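Protein MJ1225 (Methanocaldococcus jannaschii, PDB 3KH5) is of unknown function but binds AMP and ADP through its CBS domains and is probably an archaeal counterpart of the gamma subunit of AMP-activated protein kinase. Local coordinates at residues I8-I14 with S129-D135; F110-G116 with K273-K277; V170-M174 with I194-F199. All blocks are in the same frame, centred on the assembly; numbering follows the deposited sequence.

Interaction 1 (I8-I14 with S129-D135); sequences IAQNKKI and SLITERD. With ADP (adenosine-5'-diphosphate), chain B.
Loop 8-14 runs antiparallel in sense to 129-135: Ala9 CA lies 5.6 Å from Ile131 CA, while Ile8 falls beside Asp135 and Ile14 beside Ser129. Two aliphatic contacts frame the middle. Ile8 CG2 rests on Ile131 CD1 at 3.8 Å, and at the other end Ile14 brings CD1 to Leu130 CB, the two side chains meeting nearly at right angles. Gln10 and Asp135 both reach the ribose of the bound ADP, their amide and carboxylate planes 78° apart. Gln10 OE1 stands 3.2 Å from Asp135 OD2; both are acceptors, so this pair is not bonded, but both oxygens border the ribose O2'. The modelled separation of O2' and Gln10 OE1 is too short for its length to be trusted. Asp135 OD1 accepts from ADP O3' at 3.2 Å. Its OD2 accepts from Thr132 N at 3.1 Å, met from above the carboxylate plane, and Thr132 OG1 takes a weak bond from Asp135 N in return. Were Asp135 an alanine, Thr132 N would probably lose its capping acceptor and the ribose O3' this partner. With OG1 beside both N and the carbonyl carbon (chi1 69°), Thr132 also donates to ADP O2A at 2.8 Å. Thr132 and Asp135 thus form a capping box at the strand-to-helix junction of a CBS repeat, which also holds ribose and phosphate.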
loop_
_atom_site.group_PDB
_atom_site.type_symbol
_atom_site.label_atom_id
_atom_site.label_comp_id
_atom_site.label_asym_id
_atom_site.label_seq_id
_atom_site.Cartn_x
_atom_site.Cartn_y
_atom_site.Cartn_z
ATOM N N ILE A 8 -11.131 10.731 -15.427
ATOM C CA ILE A 8 -9.784 10.184 -15.251
ATOM C C ILE A 8 -9.846 8.690 -15.023
ATOM O O ILE A 8 -8.938 7.947 -15.424
ATOM C CB ILE A 8 -9.090 10.771 -14.015
ATOM C CG1 ILE A 8 -8.956 12.291 -14.133
ATOM C CG2 ILE A 8 -7.725 10.106 -13.776
ATOM C CD1 ILE A 8 -8.892 12.966 -12.775
ATOM N N ALA A 9 -10.927 8.263 -14.367
ATOM C CA ALA A 9 -11.043 6.899 -13.868
ATOM C C ALA A 9 -10.585 5.883 -14.896
ATOM O O ALA A 9 -11.085 5.840 -16.025
ATOM C CB ALA A 9 -12.466 6.609 -13.413
ATOM N N GLN A 10 -9.612 5.079 -14.479
ATOM C CA GLN A 10 -9.014 4.052 -15.309
ATOM C C GLN A 10 -10.091 3.178 -15.913
ATOM O O GLN A 10 -10.832 2.476 -15.214
ATOM C CB GLN A 10 -8.062 3.229 -14.463
ATOM C CG GLN A 10 -8.297 3.478 -12.991
ATOM C CD GLN A 10 -7.884 2.329 -12.120
ATOM O OE1 GLN A 10 -7.428 2.527 -10.963
ATOM N NE2 GLN A 10 -8.049 1.110 -12.643
ATOM N N ASN A 11 -10.144 3.235 -17.239
ATOM C CA ASN A 11 -11.228 2.686 -18.030
ATOM C C ASN A 11 -11.213 1.170 -18.040
ATOM O O ASN A 11 -12.092 0.532 -18.639
ATOM C CB ASN A 11 -11.062 3.168 -19.462
ATOM C CG ASN A 11 -9.827 2.587 -20.115
ATOM O OD1 ASN A 11 -8.790 3.245 -20.202
ATOM N ND2 ASN A 11 -9.923 1.337 -20.560
ATOM N N LYS A 12 -10.184 0.603 -17.413
ATOM C CA LYS A 12 -10.058 -0.836 -17.310
ATOM C C LYS A 12 -11.155 -1.427 -16.428
ATOM O O LYS A 12 -11.855 -0.709 -15.704
ATOM C CB LYS A 12 -8.674 -1.217 -16.761
ATOM C CG LYS A 12 -8.635 -2.657 -16.234
ATOM C CD LYS A 12 -7.277 -3.210 -15.907
ATOM C CE LYS A 12 -7.459 -4.676 -15.484
ATOM N NZ LYS A 12 -6.170 -5.393 -15.329
ATOM N N LYS A 13 -11.302 -2.745 -16.519
ATOM C CA LYS A 13 -12.080 -3.516 -15.564
ATOM C C LYS A 13 -11.377 -3.520 -14.209
ATOM O O LYS A 13 -10.151 -3.630 -14.126
ATOM C CB LYS A 13 -12.292 -4.951 -16.067
ATOM C CG LYS A 13 -11.013 -5.750 -16.401
ATOM C CD LYS A 13 -10.519 -5.518 -17.832
ATOM C CE LYS A 13 -11.410 -6.203 -18.861
ATOM N NZ LYS A 13 -11.167 -5.684 -20.242
ATOM N N ILE A 14 -12.153 -3.394 -13.142
ATOM C CA ILE A 14 -11.557 -3.409 -11.821
ATOM C C ILE A 14 -11.451 -4.845 -11.342
ATOM O O ILE A 14 -12.430 -5.596 -11.365
ATOM C CB ILE A 14 -12.325 -2.510 -10.825
ATOM C CG1 ILE A 14 -12.394 -1.067 -11.350
ATOM C CG2 ILE A 14 -11.690 -2.554 -9.431
ATOM C CD1 ILE A 14 -11.055 -0.490 -11.860
ATOM N N SER A 129 -16.002 2.000 -11.003
ATOM C CA SER A 129 -14.578 2.105 -11.297
ATOM C C SER A 129 -13.790 2.239 -9.995
ATOM O O SER A 129 -14.258 1.828 -8.931
ATOM C CB SER A 129 -14.313 3.309 -12.210
ATOM O OG SER A 129 -13.003 3.253 -12.751
ATOM N N LEU A 130 -12.595 2.818 -10.093
ATOM C CA LEU A 130 -11.727 3.082 -8.951
ATOM C C LEU A 130 -10.742 4.177 -9.338
ATOM O O LEU A 130 -10.246 4.208 -10.466
ATOM C CB LEU A 130 -10.963 1.822 -8.537
ATOM C CG LEU A 130 -10.034 1.940 -7.321
ATOM C CD1 LEU A 130 -10.609 1.181 -6.133
ATOM C CD2 LEU A 130 -8.673 1.379 -7.678
ATOM N N ILE A 131 -10.473 5.076 -8.396
ATOM C CA ILE A 131 -9.486 6.141 -8.577
ATOM C C ILE A 131 -8.456 6.079 -7.446
ATOM O O ILE A 131 -8.804 5.808 -6.296
ATOM C CB ILE A 131 -10.161 7.545 -8.637
ATOM C CG1 ILE A 131 -9.160 8.649 -9.001
ATOM C CG2 ILE A 131 -10.881 7.885 -7.339
ATOM C CD1 ILE A 131 -9.143 9.002 -10.471
ATOM N N THR A 132 -7.192 6.321 -7.782
ATOM C CA THR A 132 -6.123 6.331 -6.790
ATOM C C THR A 132 -5.400 7.663 -6.895
ATOM O O THR A 132 -5.636 8.427 -7.836
ATOM C CB THR A 132 -5.104 5.200 -7.032
ATOM O OG1 THR A 132 -4.364 5.471 -8.230
ATOM C CG2 THR A 132 -5.799 3.845 -7.158
ATOM N N GLU A 133 -4.519 7.935 -5.935
ATOM C CA GLU A 133 -3.716 9.161 -5.932
ATOM C C GLU A 133 -2.836 9.304 -7.183
ATOM O O GLU A 133 -2.714 10.402 -7.734
ATOM C CB GLU A 133 -2.864 9.237 -4.665
ATOM C CG GLU A 133 -3.669 9.410 -3.384
ATOM C CD GLU A 133 -2.821 9.254 -2.137
ATOM O OE1 GLU A 133 -2.963 10.085 -1.216
ATOM O OE2 GLU A 133 -2.011 8.304 -2.081
ATOM N N ARG A 134 -2.244 8.192 -7.625
ATOM C CA ARG A 134 -1.423 8.150 -8.844
ATOM C C ARG A 134 -2.222 8.583 -10.077
ATOM O O ARG A 134 -1.719 9.343 -10.905
ATOM C CB ARG A 134 -0.831 6.743 -9.057
ATOM C CG ARG A 134 0.302 6.663 -10.100
ATOM C CD ARG A 134 1.260 5.473 -9.878
ATOM N NE ARG A 134 1.643 5.325 -8.472
ATOM C CZ ARG A 134 1.612 4.186 -7.780
ATOM N NH1 ARG A 134 1.252 3.044 -8.368
ATOM N NH2 ARG A 134 1.969 4.185 -6.497
ATOM N N ASP A 135 -3.458 8.090 -10.188
ATOM C CA ASP A 135 -4.352 8.434 -11.302
ATOM C C ASP A 135 -4.525 9.948 -11.402
ATOM O O ASP A 135 -4.522 10.515 -12.498
ATOM C CB ASP A 135 -5.740 7.812 -11.106
ATOM C CG ASP A 135 -5.763 6.304 -11.302
ATOM O OD1 ASP A 135 -4.887 5.753 -12.005
ATOM O OD2 ASP A 135 -6.691 5.665 -10.757
HETATM P PB ADP B . -2.519 0.411 -5.018
HETATM O O1B ADP B . -2.433 -0.780 -5.895
HETATM O O2B ADP B . -1.112 0.700 -4.261
HETATM O O3B ADP B . -3.574 0.237 -3.827
HETATM P PA ADP B . -1.746 2.548 -6.603
HETATM O O1A ADP B . -0.483 1.804 -6.906
HETATM O O2A ADP B . -2.269 3.721 -7.627
HETATM O O3A ADP B . -2.933 1.756 -5.800
HETATM O "O5'" ADP B . -2.447 1.642 -7.791
HETATM C "C5'" ADP B . -1.748 0.977 -8.892
HETATM C "C4'" ADP B . -2.336 1.348 -10.289
HETATM O "O4'" ADP B . -3.253 0.348 -10.837
HETATM C "C3'" ADP B . -3.116 2.658 -10.157
HETATM O "O3'" ADP B . -2.745 3.567 -11.213
HETATM C "C2'" ADP B . -4.591 2.278 -10.252
HETATM O "O2'" ADP B . -5.184 3.121 -11.243
HETATM C "C1'" ADP B . -4.638 0.812 -10.720
HETATM N N9 ADP B . -5.377 -0.172 -9.829
HETATM C C8 ADP B . -5.243 -0.306 -8.505
HETATM N N7 ADP B . -6.043 -1.282 -8.068
HETATM C C5 ADP B . -6.690 -1.784 -9.116
HETATM C C6 ADP B . -7.635 -2.798 -9.281
HETATM N N6 ADP B . -8.072 -3.496 -8.235
HETATM N N1 ADP B . -8.102 -3.061 -10.517
HETATM C C2 ADP B . -7.677 -2.368 -11.568
HETATM N N3 ADP B . -6.778 -1.398 -11.441
HETATM C C4 ADP B . -6.269 -1.079 -10.235
#

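Interaction 2 (F110-G116 with K273-K277); sequences FLTKNVG and KDVLK. With ADP (adenosine-5'-diphosphate), chain E; ADP (adenosine-5'-diphosphate), chain D.
Where the last turn of helix 103-112, in the second CBS repeat, packs on the short helix 272-275 of the fourth, Lys273 reaches across to Phe110 while two separate ADP molecules flank the contact. Leu111 CA and Lys273 CA are the closest backbone pair, at 6.5 Å. The lysine starts extended, then bends at both outer torsions (chi3 -60°, chi4 -57°), which folds NZ back onto the carbonyl of Phe110. The hydrogen bond from Lys273 NZ to Phe110 O measures 2.8 Å, and its donor sits above the carbonyl plane, 36° out of it. Val115 O is also near NZ, at 3.0 Å. Beside this polar link the contact is apolar: Leu111 CD1 meets Leu276 CB at 3.7 Å, and Leu276 CD1 approaches Phe110 CD2 obliquely at 3.9 Å. The flanks serve the nucleotides. Asp274 accepts from both ribose hydroxyls of one ADP (chain E), O3' reaching OD1 at 2.6 Å and O2' reaching OD2; Lys277 NZ holds the same OD1 in a salt bridge of 2.9 Å, nearly along the C-O axis. On the other flank Gly116 N points at O3B of the second ADP (chain D), although the modelled bond is doubtfully short. Glu133, from outside the two segments, forms a salt bridge with Lys273 NZ. The buried ammonium thus has a carboxylate as well as a helix-end carbonyl for company, an arrangement that would be expected to favour its charged form and that ties the two repeats together between their ligands.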
loop_
_atom_site.group_PDB
_atom_site.type_symbol
_atom_site.label_atom_id
_atom_site.label_comp_id
_atom_site.label_asym_id
_atom_site.label_seq_id
_atom_site.Cartn_x
_atom_site.Cartn_y
_atom_site.Cartn_z
ATOM N N PHE A 110 -8.596 11.820 -0.291
ATOM C CA PHE A 110 -7.258 11.250 -0.142
ATOM C C PHE A 110 -6.465 11.953 0.956
ATOM O O PHE A 110 -5.754 11.312 1.734
ATOM C CB PHE A 110 -6.474 11.334 -1.456
ATOM C CG PHE A 110 -7.034 10.489 -2.569
ATOM C CD1 PHE A 110 -7.704 9.298 -2.300
ATOM C CD2 PHE A 110 -6.860 10.873 -3.896
ATOM C CE1 PHE A 110 -8.211 8.519 -3.334
ATOM C CE2 PHE A 110 -7.357 10.096 -4.938
ATOM C CZ PHE A 110 -8.034 8.919 -4.657
ATOM N N LEU A 111 -6.602 13.277 1.009
ATOM C CA LEU A 111 -5.844 14.111 1.938
ATOM C C LEU A 111 -6.333 14.070 3.391
ATOM O O LEU A 111 -5.529 14.214 4.314
ATOM C CB LEU A 111 -5.828 15.564 1.446
ATOM C CG LEU A 111 -4.692 16.105 0.568
ATOM C CD1 LEU A 111 -4.227 15.119 -0.501
ATOM C CD2 LEU A 111 -5.122 17.424 -0.061
ATOM N N THR A 112 -7.634 13.887 3.604
ATOM C CA THR A 112 -8.178 13.985 4.968
ATOM C C THR A 112 -8.631 12.656 5.554
ATOM O O THR A 112 -8.780 12.528 6.773
ATOM C CB THR A 112 -9.349 14.987 5.066
ATOM O OG1 THR A 112 -10.456 14.513 4.293
ATOM C CG2 THR A 112 -8.935 16.362 4.572
ATOM N N LYS A 113 -8.855 11.672 4.688
ATOM C CA LYS A 113 -9.326 10.364 5.136
ATOM C C LYS A 113 -8.265 9.258 5.070
ATOM O O LYS A 113 -8.603 8.083 5.187
ATOM C CB LYS A 113 -10.589 9.932 4.370
ATOM C CG LYS A 113 -11.729 10.961 4.336
ATOM C CD LYS A 113 -12.281 11.291 5.720
ATOM C CE LYS A 113 -13.192 12.507 5.644
ATOM N NZ LYS A 113 -13.737 12.908 6.971
ATOM N N ASN A 114 -6.998 9.625 4.877
ATOM C CA ASN A 114 -5.885 8.664 4.923
ATOM C C ASN A 114 -6.120 7.388 4.098
ATOM O O ASN A 114 -5.915 6.260 4.572
ATOM C CB ASN A 114 -5.549 8.321 6.381
ATOM C CG ASN A 114 -4.135 7.806 6.553
ATOM O OD1 ASN A 114 -3.217 8.219 5.842
ATOM N ND2 ASN A 114 -3.948 6.902 7.512
ATOM N N VAL A 115 -6.585 7.583 2.871
ATOM C CA VAL A 115 -6.735 6.507 1.899
ATOM C C VAL A 115 -6.006 6.947 0.633
ATOM O O VAL A 115 -5.884 8.148 0.363
ATOM C CB VAL A 115 -8.220 6.181 1.607
ATOM C CG1 VAL A 115 -8.806 5.302 2.704
ATOM C CG2 VAL A 115 -9.043 7.456 1.415
ATOM N N GLY A 116 -5.488 5.984 -0.122
ATOM C CA GLY A 116 -4.771 6.276 -1.358
ATOM C C GLY A 116 -5.541 5.878 -2.602
ATOM O O GLY A 116 -5.103 6.153 -3.717
ATOM N N LYS A 273 0.665 11.284 -1.567
ATOM C CA LYS A 273 -0.286 12.098 -0.809
ATOM C C LYS A 273 0.268 13.502 -0.588
ATOM O O LYS A 273 -0.469 14.485 -0.691
ATOM C CB LYS A 273 -0.671 11.461 0.531
ATOM C CG LYS A 273 -1.947 12.068 1.140
ATOM C CD LYS A 273 -2.280 11.505 2.520
ATOM C CE LYS A 273 -2.493 9.993 2.498
ATOM N NZ LYS A 273 -3.569 9.571 1.558
ATOM N N ASP A 274 1.566 13.587 -0.296
ATOM C CA ASP A 274 2.251 14.870 -0.124
ATOM C C ASP A 274 2.258 15.707 -1.393
ATOM O O ASP A 274 2.094 16.927 -1.332
ATOM C CB ASP A 274 3.701 14.657 0.295
ATOM C CG ASP A 274 3.825 14.015 1.649
ATOM O OD1 ASP A 274 3.044 14.374 2.555
ATOM O OD2 ASP A 274 4.719 13.159 1.806
ATOM N N VAL A 275 2.496 15.052 -2.530
ATOM C CA VAL A 275 2.448 15.711 -3.836
ATOM C C VAL A 275 1.084 16.357 -4.036
ATOM O O VAL A 275 0.995 17.502 -4.479
ATOM C CB VAL A 275 2.753 14.727 -5.004
ATOM C CG1 VAL A 275 2.477 15.373 -6.362
ATOM C CG2 VAL A 275 4.193 14.250 -4.937
ATOM N N LEU A 276 0.027 15.630 -3.684
ATOM C CA LEU A 276 -1.326 16.137 -3.855
ATOM C C LEU A 276 -1.653 17.347 -2.975
ATOM O O LEU A 276 -2.648 18.031 -3.218
ATOM C CB LEU A 276 -2.366 15.024 -3.672
ATOM C CG LEU A 276 -2.575 13.996 -4.793
ATOM C CD1 LEU A 276 -3.611 12.975 -4.348
ATOM C CD2 LEU A 276 -3.012 14.656 -6.097
ATOM N N LYS A 277 -0.819 17.629 -1.972
ATOM C CA LYS A 277 -1.014 18.828 -1.147
ATOM C C LYS A 277 -0.760 20.119 -1.932
ATOM O O LYS A 277 -1.171 21.200 -1.500
ATOM C CB LYS A 277 -0.152 18.786 0.114
ATOM C CG LYS A 277 -0.546 17.711 1.110
ATOM C CD LYS A 277 0.566 17.525 2.129
ATOM C CE LYS A 277 0.244 16.429 3.130
ATOM N NZ LYS A 277 1.378 16.202 4.077
HETATM P PB ADP E . 2.639 5.266 2.409
HETATM O O1B ADP E . 2.611 5.094 0.933
HETATM O O2B ADP E . 4.077 4.800 3.066
HETATM O O3B ADP E . 1.512 4.406 3.190
HETATM P PA ADP E . 1.112 7.690 2.708
HETATM O O1A ADP E . 0.870 8.363 1.409
HETATM O O2A ADP E . -0.109 6.765 3.213
HETATM O O3A ADP E . 2.471 6.814 2.768
HETATM O "O5'" ADP E . 1.502 8.744 3.835
HETATM C "C5'" ADP E . 0.588 9.701 4.401
HETATM C "C4'" ADP E . 1.467 10.761 5.119
HETATM O "O4'" ADP E . 2.377 10.047 6.019
HETATM C "C3'" ADP E . 2.344 11.563 4.140
HETATM O "O3'" ADP E . 2.487 12.905 4.617
HETATM C "C2'" ADP E . 3.692 10.836 4.179
HETATM O "O2'" ADP E . 4.785 11.731 3.909
HETATM C "C1'" ADP E . 3.754 10.310 5.621
HETATM N N9 ADP E . 4.602 9.068 5.698
HETATM C C8 ADP E . 4.606 8.035 4.847
HETATM N N7 ADP E . 5.502 7.127 5.240
HETATM C C5 ADP E . 6.079 7.576 6.345
HETATM C C6 ADP E . 7.066 7.073 7.189
HETATM N N6 ADP E . 7.639 5.895 6.948
HETATM N N1 ADP E . 7.428 7.803 8.258
HETATM C C2 ADP E . 6.863 8.981 8.505
HETATM N N3 ADP E . 5.918 9.483 7.718
HETATM C C4 ADP E . 5.507 8.807 6.635
HETATM P PB ADP D . -3.797 3.304 1.373
HETATM O O1B ADP D . -3.187 4.357 2.233
HETATM O O2B ADP D . -2.804 2.881 0.154
HETATM O O3B ADP D . -5.186 3.747 0.668
HETATM P PA ADP D . -2.998 0.976 2.353
HETATM O O1A ADP D . -2.079 0.993 3.512
HETATM O O2A ADP D . -3.199 -0.465 1.617
HETATM O O3A ADP D . -4.198 1.993 2.163
HETATM O "O5'" ADP D . -4.107 0.326 3.388
HETATM C "C5'" ADP D . -4.267 0.706 4.791
HETATM C "C4'" ADP D . -5.652 0.273 5.364
HETATM O "O4'" ADP D . -6.669 1.150 4.782
HETATM C "C3'" ADP D . -6.078 -1.177 5.047
HETATM O "O3'" ADP D . -6.722 -1.734 6.201
HETATM C "C2'" ADP D . -7.067 -1.006 3.889
HETATM O "O2'" ADP D . -8.045 -2.059 3.848
HETATM C "C1'" ADP D . -7.728 0.321 4.244
HETATM N N9 ADP D . -8.293 0.983 3.031
HETATM C C8 ADP D . -7.707 1.225 1.853
HETATM N N7 ADP D . -8.577 1.845 1.045
HETATM C C5 ADP D . -9.715 1.995 1.717
HETATM C C6 ADP D . -10.954 2.551 1.425
HETATM N N6 ADP D . -11.196 3.091 0.234
HETATM N N1 ADP D . -11.908 2.531 2.372
HETATM C C2 ADP D . -11.690 1.998 3.568
HETATM N N3 ADP D . -10.520 1.461 3.877
HETATM C C4 ADP D . -9.528 1.449 2.975
#

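Interaction 3 (V170-M174 with I194-F199); sequences VARTM and ITSTDF. With AMP (adenosine monophosphate), chain C.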
loop_
_atom_site.group_PDB
_atom_site.type_symbol
_atom_site.label_atom_id
_atom_site.label_comp_id
_atom_site.label_asym_id
_atom_site.label_seq_id
_atom_site.Cartn_x
_atom_site.Cartn_y
_atom_site.Cartn_z
ATOM N N VAL A 170 8.796 -5.215 12.082
ATOM C CA VAL A 170 8.579 -4.235 11.023
ATOM C C VAL A 170 7.101 -4.195 10.622
ATOM O O VAL A 170 6.558 -3.121 10.369
ATOM C CB VAL A 170 9.476 -4.512 9.797
ATOM C CG1 VAL A 170 9.124 -3.591 8.630
ATOM C CG2 VAL A 170 10.934 -4.345 10.175
ATOM N N ALA A 171 6.455 -5.364 10.580
ATOM C CA ALA A 171 5.024 -5.466 10.264
ATOM C C ALA A 171 4.157 -4.673 11.241
ATOM O O ALA A 171 3.187 -4.017 10.845
ATOM C CB ALA A 171 4.589 -6.925 10.236
ATOM N N ARG A 172 4.501 -4.772 12.523
ATOM C CA ARG A 172 3.874 -3.981 13.571
ATOM C C ARG A 172 4.040 -2.503 13.289
ATOM O O ARG A 172 3.075 -1.745 13.339
ATOM C CB ARG A 172 4.530 -4.300 14.901
ATOM C CG ARG A 172 4.104 -5.607 15.475
ATOM C CD ARG A 172 3.068 -5.351 16.523
ATOM N NE ARG A 172 3.405 -6.123 17.705
ATOM C CZ ARG A 172 2.520 -6.592 18.574
ATOM N NH1 ARG A 172 1.222 -6.371 18.400
ATOM N NH2 ARG A 172 2.934 -7.291 19.623
ATOM N N THR A 173 5.276 -2.105 12.986
ATOM C CA THR A 173 5.588 -0.711 12.706
ATOM C C THR A 173 4.747 -0.197 11.546
ATOM O O THR A 173 4.198 0.899 11.628
ATOM C CB THR A 173 7.092 -0.496 12.413
ATOM O OG1 THR A 173 7.870 -1.013 13.497
ATOM C CG2 THR A 173 7.413 0.981 12.247
ATOM N N MET A 174 4.635 -0.989 10.480
ATOM C CA MET A 174 3.855 -0.582 9.312
ATOM C C MET A 174 2.380 -0.398 9.664
ATOM O O MET A 174 1.777 0.632 9.348
ATOM C CB MET A 174 3.982 -1.612 8.183
ATOM C CG MET A 174 5.317 -1.627 7.458
ATOM S SD MET A 174 5.351 -2.889 6.163
ATOM C CE MET A 174 6.978 -2.576 5.473
ATOM N N ILE A 194 11.842 -0.939 2.482
ATOM C CA ILE A 194 11.001 -2.122 2.622
ATOM C C ILE A 194 9.534 -1.671 2.586
ATOM O O ILE A 194 9.178 -0.663 3.209
ATOM C CB ILE A 194 11.357 -2.915 3.923
ATOM C CG1 ILE A 194 10.678 -4.291 3.939
ATOM C CG2 ILE A 194 11.021 -2.121 5.190
ATOM C CD1 ILE A 194 11.379 -5.329 3.075
ATOM N N THR A 195 8.699 -2.389 1.830
ATOM C CA THR A 195 7.271 -2.051 1.709
ATOM C C THR A 195 6.389 -3.273 1.991
ATOM O O THR A 195 6.888 -4.397 2.020
ATOM C CB THR A 195 6.913 -1.435 0.320
ATOM O OG1 THR A 195 6.843 -2.464 -0.676
ATOM C CG2 THR A 195 7.931 -0.370 -0.106
ATOM N N SER A 196 5.089 -3.055 2.194
ATOM C CA SER A 196 4.145 -4.157 2.436
ATOM C C SER A 196 4.115 -5.177 1.287
ATOM O O SER A 196 3.859 -6.364 1.504
ATOM C CB SER A 196 2.738 -3.622 2.705
ATOM O OG SER A 196 2.247 -2.878 1.602
ATOM N N THR A 197 4.393 -4.693 0.073
ATOM C CA THR A 197 4.479 -5.500 -1.154
ATOM C C THR A 197 5.579 -6.569 -1.067
ATOM O O THR A 197 5.386 -7.717 -1.495
ATOM C CB THR A 197 4.706 -4.573 -2.388
ATOM O OG1 THR A 197 3.486 -3.889 -2.705
ATOM C CG2 THR A 197 5.159 -5.357 -3.611
ATOM N N ASP A 198 6.723 -6.177 -0.507
ATOM C CA ASP A 198 7.834 -7.093 -0.245
ATOM C C ASP A 198 7.404 -8.258 0.641
ATOM O O ASP A 198 7.858 -9.391 0.455
ATOM C CB ASP A 198 8.990 -6.342 0.423
ATOM C CG ASP A 198 9.625 -5.316 -0.493
ATOM O OD1 ASP A 198 9.903 -5.649 -1.664
ATOM O OD2 ASP A 198 9.855 -4.172 -0.045
ATOM N N PHE A 199 6.527 -7.971 1.602
ATOM C CA PHE A 199 6.026 -8.997 2.507
ATOM C C PHE A 199 5.105 -9.999 1.767
ATOM O O PHE A 199 5.178 -11.211 2.036
ATOM C CB PHE A 199 5.390 -8.381 3.780
ATOM C CG PHE A 199 6.377 -7.619 4.677
ATOM C CD1 PHE A 199 7.746 -7.586 4.389
ATOM C CD2 PHE A 199 5.931 -6.964 5.827
ATOM C CE1 PHE A 199 8.643 -6.895 5.214
ATOM C CE2 PHE A 199 6.825 -6.273 6.661
ATOM C CZ PHE A 199 8.181 -6.241 6.349
HETATM P P AMP C . 5.113 -0.512 -3.558
HETATM O O1P AMP C . 4.026 -0.899 -4.494
HETATM O O2P AMP C . 4.717 -0.858 -2.031
HETATM O O3P AMP C . 5.394 1.085 -3.567
HETATM O "O5'" AMP C . 6.509 -1.251 -3.836
HETATM C "C5'" AMP C . 6.739 -2.123 -4.969
HETATM C "C4'" AMP C . 8.235 -2.424 -5.091
HETATM O "O4'" AMP C . 8.873 -1.131 -5.299
HETATM C "C3'" AMP C . 8.714 -2.964 -3.730
HETATM O "O3'" AMP C . 9.681 -4.019 -3.913
HETATM C "C2'" AMP C . 9.381 -1.749 -3.089
HETATM O "O2'" AMP C . 10.463 -2.164 -2.247
HETATM C "C1'" AMP C . 9.900 -0.977 -4.307
HETATM N N9 AMP C . 10.070 0.480 -4.033
HETATM C C8 AMP C . 9.167 1.306 -3.493
HETATM N N7 AMP C . 9.677 2.534 -3.403
HETATM C C5 AMP C . 10.913 2.486 -3.887
HETATM C C6 AMP C . 11.911 3.434 -4.050
HETATM N N6 AMP C . 11.705 4.695 -3.674
HETATM N N1 AMP C . 13.083 3.055 -4.593
HETATM C C2 AMP C . 13.297 1.798 -4.973
HETATM N N3 AMP C . 12.362 0.868 -4.830
HETATM C C4 AMP C . 11.167 1.184 -4.294
#
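Met174 and Val170 of helix 167-177 pack against the Phe199 ring, joining the two helices that bracket the strand hairpin 181-195 of the third CBS repeat, the helix-strand-strand-helix part of the CBS fold. The tight side is built on the phenylalanine ring. Val170 CG1 comes to the ring edge, near its plane, 3.6 Å from Phe199 CZ. Met174 and Phe199 reach toward each other from opposite directions, in a Met-aromatic contact: Met174 SD is 4.5 Å from the Phe199 ring centroid, oblique at 43° to the ring normal. An extended chain (chi2 179°) carries the methyl alongside CE2 and CZ of the ring to the strand-helix junction, where Met174 CE lies 3.6 Å from Thr195 C and also nears Ile194 O. Between the Val170 and Ile194 side chains, and at Ala171, the fit is looser, with Val170 CG1 to Ile194 CG2 at 4.2 Å and Ala171 CB to Phe199 CE2 at 4.3 Å. The backbones stay well apart, Met174 CA and Ser196 CA being 7.8 Å distant, which means that side chains bridge the gap. Solvent lies on the other side of helix 167-177, where Arg172 is exposed and takes no part. Ser196 packs its CB near Met174 SD while its OG bonds to Ser54 OG. Beyond the packed layer Thr195 and Asp198 form a capping box that borders the AMP: Asp198 OD2 accepts from Thr195 N at 2.8 Å, on its anti side and 21° out of the carboxylate plane.

Interactions 1 and 2 are neighbours, with centres about 16 Å apart, and meet directly at Glu133: its backbone N lies 2.9 Å from Gly116 O, a probable hydrogen bond, and Glu133 CG packs on Phe110 CD2 at 3.5 Å. Together the two contacts adjoin three bound ADP molecules, chain B in interaction 1 and chains D and E in interaction 2. Interaction 3 is separate, its nearest atoms about 9 Å from either of the others, and in sequence it is nested within the loop that interaction 2 closes. It nonetheless repeats the chemistry of interaction 1: in 129-135 and 194-199 alike, a threonine and the aspartate three residues on cap a helix and bind nucleotide phosphate and ribose. Arg180 contacts nucleotides at more than one of these sites.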